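Local coordinates for antibiotic biosynthesis monooxygenase (Shewanella loihica, PDB 2RIL), which probably acts as a monooxygenase of the antibiotic biosynthesis monooxygenase family and forms a dimer of small alpha/beta subunits, at residues 21-26 against 54-59. Sequence-based numbering, arbitrary orientation. Where two conformers were deposited one is given.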
loop_
_atom_site.group_PDB
_atom_site.type_symbol
_atom_site.label_atom_id
_atom_site.label_comp_id
_atom_site.label_asym_id
_atom_site.label_seq_id
_atom_site.Cartn_x
_atom_site.Cartn_y
_atom_site.Cartn_z
ATOM N N ALA A 21 13.464 4.943 14.498
ATOM C CA ALA A 21 13.628 6.324 14.151
ATOM C C ALA A 21 12.681 6.712 13.015
ATOM O O ALA A 21 12.111 7.798 13.011
ATOM C CB ALA A 21 15.092 6.629 13.752
ATOM N N ALA A 22 12.536 5.828 12.038
ATOM C CA ALA A 22 11.628 6.095 10.900
ATOM C C ALA A 22 10.185 6.184 11.371
ATOM O O ALA A 22 9.448 7.077 10.931
ATOM C CB ALA A 22 11.771 4.998 9.850
ATOM N N ILE A 23 9.763 5.257 12.244
ATOM C CA ILE A 23 8.408 5.336 12.845
ATOM C C ILE A 23 8.168 6.659 13.527
ATOM O O ILE A 23 7.151 7.299 13.313
ATOM C CB ILE A 23 8.103 4.145 13.804
ATOM C CG1 ILE A 23 8.110 2.807 13.038
ATOM C CG2 ILE A 23 6.767 4.340 14.536
ATOM C CD1 ILE A 23 8.179 1.574 13.989
ATOM N N GLU A 24 9.134 7.096 14.323
ATOM C CA GLU A 24 8.939 8.297 15.121
ATOM C C GLU A 24 8.900 9.555 14.226
ATOM O O GLU A 24 8.125 10.471 14.478
ATOM C CB GLU A 24 10.006 8.336 16.245
ATOM C CG GLU A 24 9.719 7.234 17.263
ATOM C CD GLU A 24 10.742 7.040 18.373
ATOM O OE1 GLU A 24 11.567 7.930 18.601
ATOM O OE2 GLU A 24 10.675 5.969 19.049
ATOM N N TYR A 25 9.696 9.561 13.157
ATOM C CA TYR A 25 9.627 10.611 12.123
ATOM C C TYR A 25 8.237 10.624 11.498
ATOM O O TYR A 25 7.590 11.668 11.388
ATOM C CB TYR A 25 10.716 10.339 11.053
ATOM C CG TYR A 25 10.680 11.214 9.826
ATOM C CD1 TYR A 25 9.958 10.842 8.684
ATOM C CD2 TYR A 25 11.438 12.358 9.781
ATOM C CE1 TYR A 25 9.953 11.672 7.548
ATOM C CE2 TYR A 25 11.449 13.170 8.666
ATOM C CZ TYR A 25 10.725 12.818 7.555
ATOM O OH TYR A 25 10.770 13.666 6.455
ATOM N N TRP A 26 7.760 9.439 11.140
ATOM C CA TRP A 26 6.457 9.306 10.532
ATOM C C TRP A 26 5.383 9.833 11.489
ATOM O O TRP A 26 4.490 10.580 11.069
ATOM C CB TRP A 26 6.203 7.857 10.124
ATOM C CG TRP A 26 4.809 7.740 9.557
ATOM C CD1 TRP A 26 4.412 7.961 8.262
ATOM C CD2 TRP A 26 3.607 7.467 10.285
ATOM N NE1 TRP A 26 3.063 7.786 8.135
ATOM C CE2 TRP A 26 2.539 7.485 9.365
ATOM C CE3 TRP A 26 3.332 7.184 11.623
ATOM C CZ2 TRP A 26 1.236 7.254 9.752
ATOM C CZ3 TRP A 26 2.039 6.974 11.996
ATOM C CH2 TRP A 26 1.001 6.976 11.056
ATOM N N TYR A 54 10.239 -2.278 1.230
ATOM C CA TYR A 54 9.585 -1.208 1.962
ATOM C C TYR A 54 9.219 -1.733 3.354
ATOM O O TYR A 54 8.191 -2.407 3.515
ATOM C CB TYR A 54 8.339 -0.771 1.175
ATOM C CG TYR A 54 8.671 -0.227 -0.181
ATOM C CD1 TYR A 54 9.438 0.906 -0.319
ATOM C CD2 TYR A 54 8.196 -0.847 -1.348
ATOM C CE1 TYR A 54 9.730 1.439 -1.576
ATOM C CE2 TYR A 54 8.464 -0.315 -2.583
ATOM C CZ TYR A 54 9.259 0.803 -2.701
ATOM O OH TYR A 54 9.543 1.310 -3.958
ATOM N N GLN A 55 10.044 -1.455 4.366
ATOM C CA GLN A 55 9.746 -1.957 5.703
ATOM C C GLN A 55 8.557 -1.212 6.332
ATOM O O GLN A 55 7.959 -1.730 7.264
ATOM C CB GLN A 55 10.945 -1.876 6.647
ATOM C CG GLN A 55 12.037 -2.909 6.450
ATOM C CD GLN A 55 13.009 -2.872 7.603
ATOM O OE1 GLN A 55 12.678 -3.282 8.711
ATOM N NE2 GLN A 55 14.217 -2.385 7.343
ATOM N N LEU A 56 8.241 -0.012 5.823
ATOM C CA LEU A 56 7.048 0.747 6.203
ATOM C C LEU A 56 6.300 1.168 4.971
ATOM O O LEU A 56 6.904 1.610 4.012
ATOM C CB LEU A 56 7.364 2.010 7.000
ATOM C CG LEU A 56 8.022 1.783 8.359
ATOM C CD1 LEU A 56 8.554 3.142 8.902
ATOM C CD2 LEU A 56 7.073 1.106 9.349
ATOM N N ILE A 57 4.972 1.015 4.998
ATOM C CA ILE A 57 4.095 1.578 3.977
ATOM C C ILE A 57 2.902 2.182 4.654
ATOM O O ILE A 57 2.185 1.480 5.383
ATOM C CB ILE A 57 3.574 0.539 2.930
ATOM C CG1 ILE A 57 4.742 -0.174 2.233
ATOM C CG2 ILE A 57 2.655 1.230 1.929
ATOM C CD1 ILE A 57 4.344 -1.137 1.117
ATOM N N ASN A 58 2.714 3.494 4.509
ATOM C CA ASN A 58 1.532 4.129 5.072
ATOM C C ASN A 58 0.403 4.135 4.064
ATOM O O ASN A 58 0.608 4.369 2.861
ATOM C CB ASN A 58 1.813 5.556 5.518
ATOM C CG ASN A 58 0.658 6.139 6.305
ATOM O OD1 ASN A 58 0.059 5.423 7.135
ATOM N ND2 ASN A 58 0.336 7.411 6.075
ATOM N N VAL A 59 -0.822 3.905 4.553
ATOM C CA VAL A 59 -2.031 3.955 3.751
ATOM C C VAL A 59 -3.016 4.855 4.486
ATOM O O VAL A 59 -3.510 4.472 5.529
ATOM C CB VAL A 59 -2.619 2.567 3.516
ATOM C CG1 VAL A 59 -3.841 2.680 2.533
ATOM C CG2 VAL A 59 -1.608 1.566 2.911
#
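Trp-26 extends from helix 19-33 and meets the side chain of Asn-58, on strand 56-62, with the NE1 side of its indole. Its CG stands anti to the backbone N (chi1 177°), which lays the indole beside strand 56-62. The two side chains cross nearly at right angles, ring and amide planes 71° apart. CG of Asn-58 sits 3.4 Å from NE1 of Trp-26, and its amide spans the NE1-CZ2 side of the indole. The amide is probably modelled turned over, so which of its ends faces NE1 stays unsettled.

One turn back along the helix the contact becomes purely apolar. Leu-56 sets its forked end against the helix: CD1 lies 3.8 Å from CB of Ala-22, and CD2 packs 4.2 Å from CG1 of Ile-23, whose side chain crosses that of the leucine almost perpendicularly. Ile-97 of the second subunit packs on both Ile-23 and Leu-56, while Thr-42 and Leu-44 of strand 39-47 touch Trp-26.

Helix and strand segments run nearly parallel, 20° apart with axes 10.7 Å from each other, as a helix lies over one face of the antiparallel sheet in this dimeric alpha/beta-barrel (ferredoxin-like) family. Chemically, the interface is mixed: aliphatic packing round Leu-56, which the second subunit also covers, gives way to a buried polar side chain beside the NE1 side of an indole.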